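Local coordinates for LbaCas13a H328A (C2c2) (Lachnospiraceae bacterium NK4A179, PDB 5WLH), which binds a CRISPR guide RNA and, as a Cas13a enzyme, probably processes its precursor and cleaves target RNA matched by the guide, at residues 802-805 / 806-809. Sequence-based numbering, arbitrary orientation.
Sequences DYTL and AQIC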
loop_
_atom_site.group_PDB
_atom_site.type_symbol
_atom_site.label_atom_id
_atom_site.label_comp_id
_atom_site.label_asym_id
_atom_site.label_seq_id
_atom_site.Cartn_x
_atom_site.Cartn_y
_atom_site.Cartn_z
ATOM N N ASP A 802 2.884 13.207 -29.476
ATOM C CA ASP A 802 3.953 13.787 -28.681
ATOM C C ASP A 802 4.203 13.051 -27.371
ATOM O O ASP A 802 4.988 13.540 -26.554
ATOM C CB ASP A 802 3.642 15.257 -28.377
ATOM C CG ASP A 802 3.410 16.078 -29.637
ATOM O OD1 ASP A 802 3.925 15.686 -30.708
ATOM O OD2 ASP A 802 2.709 17.113 -29.551
ATOM N N TYR A 803 3.544 11.919 -27.138
ATOM C CA TYR A 803 3.795 11.142 -25.929
ATOM C C TYR A 803 5.233 10.653 -25.920
ATOM O O TYR A 803 5.691 10.014 -26.875
ATOM C CB TYR A 803 2.846 9.943 -25.837
ATOM C CG TYR A 803 1.456 10.249 -25.305
ATOM C CD1 TYR A 803 1.219 11.347 -24.490
ATOM C CD2 TYR A 803 0.378 9.429 -25.624
ATOM C CE1 TYR A 803 -0.061 11.626 -24.007
ATOM C CE2 TYR A 803 -0.901 9.695 -25.150
ATOM C CZ TYR A 803 -1.116 10.793 -24.342
ATOM O OH TYR A 803 -2.390 11.057 -23.877
ATOM N N THR A 804 5.942 10.949 -24.837
ATOM C CA THR A 804 7.303 10.472 -24.683
ATOM C C THR A 804 7.325 8.948 -24.618
ATOM O O THR A 804 6.296 8.292 -24.453
ATOM C CB THR A 804 7.922 11.056 -23.416
ATOM O OG1 THR A 804 7.217 10.548 -22.278
ATOM C CG2 THR A 804 7.798 12.552 -23.427
ATOM N N LEU A 805 8.528 8.382 -24.759
ATOM C CA LEU A 805 8.692 6.947 -24.547
ATOM C C LEU A 805 8.231 6.556 -23.150
ATOM O O LEU A 805 7.570 5.524 -22.970
ATOM C CB LEU A 805 10.151 6.540 -24.760
ATOM C CG LEU A 805 10.545 5.095 -24.427
ATOM C CD1 LEU A 805 9.787 4.083 -25.276
ATOM C CD2 LEU A 805 12.047 4.901 -24.619
ATOM N N ALA A 806 8.573 7.365 -22.150
ATOM C CA ALA A 806 8.098 7.069 -20.801
ATOM C C ALA A 806 6.578 7.008 -20.769
ATOM O O ALA A 806 6.001 6.115 -20.145
ATOM C CB ALA A 806 8.617 8.123 -19.824
ATOM N N GLN A 807 5.912 7.948 -21.450
ATOM C CA GLN A 807 4.453 7.979 -21.420
ATOM C C GLN A 807 3.849 6.815 -22.185
ATOM O O GLN A 807 2.804 6.292 -21.784
ATOM C CB GLN A 807 3.950 9.321 -21.948
ATOM C CG GLN A 807 4.351 10.466 -21.018
ATOM C CD GLN A 807 4.115 11.848 -21.589
ATOM O OE1 GLN A 807 4.233 12.076 -22.799
ATOM N NE2 GLN A 807 3.789 12.783 -20.715
ATOM N N ILE A 808 4.502 6.364 -23.258
ATOM C CA ILE A 808 4.065 5.127 -23.895
ATOM C C ILE A 808 4.201 3.957 -22.926
ATOM O O ILE A 808 3.287 3.134 -22.792
ATOM C CB ILE A 808 4.846 4.887 -25.201
ATOM C CG1 ILE A 808 4.564 6.017 -26.186
ATOM C CG2 ILE A 808 4.456 3.552 -25.787
ATOM C CD1 ILE A 808 5.537 6.069 -27.355
ATOM N N CYS A 809 5.343 3.870 -22.225
ATOM C CA CYS A 809 5.533 2.795 -21.255
ATOM C C CYS A 809 4.463 2.826 -20.179
ATOM O O CYS A 809 3.939 1.781 -19.784
ATOM C CB CYS A 809 6.902 2.893 -20.585
ATOM S SG CYS A 809 8.305 2.471 -21.632
#
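Thr804 and Gln807 exchange two hydrogen bonds, each side chain reaching the other's backbone. The Gln807 amide N-H donates to Thr804 OG1 at 3.0 Å. In return, Thr804 N gives its hydrogen to Gln807 OE1 at 2.9 Å, from a position tilted 23° out of the carbonyl plane. Thr804 OG1 lies between its own backbone N and carbonyl carbon (chi1 65°), which turns it toward the Gln807 amide N. Gln807 CG comes within 3.1 Å of Thr804 OG1, a tight approach. This reciprocal pair is a capping box with Thr804 as N-cap, and it opens helix 805-813 after the loop that follows helix 786-799. Regular helical bonding starts at once: Ile808 N reaches Thr804 O and Cys809 N reaches Leu805 O, both at 2.9 Å. Beyond the box, Gln807 OE1 also lies 3.5 Å from Tyr803 CD1, the amide plane standing 81° from the ring. Ile808 CG1 lies 4.3 Å from Tyr803 CB, an apolar contact. Ile796 of helix 786-799 touches both of these side chains, and Trp933 of helix 915-941 packs on Gln807. Arg739 NE, from helix 736-745, hydrogen-bonds the carbonyl of Tyr803, just ahead of the cap.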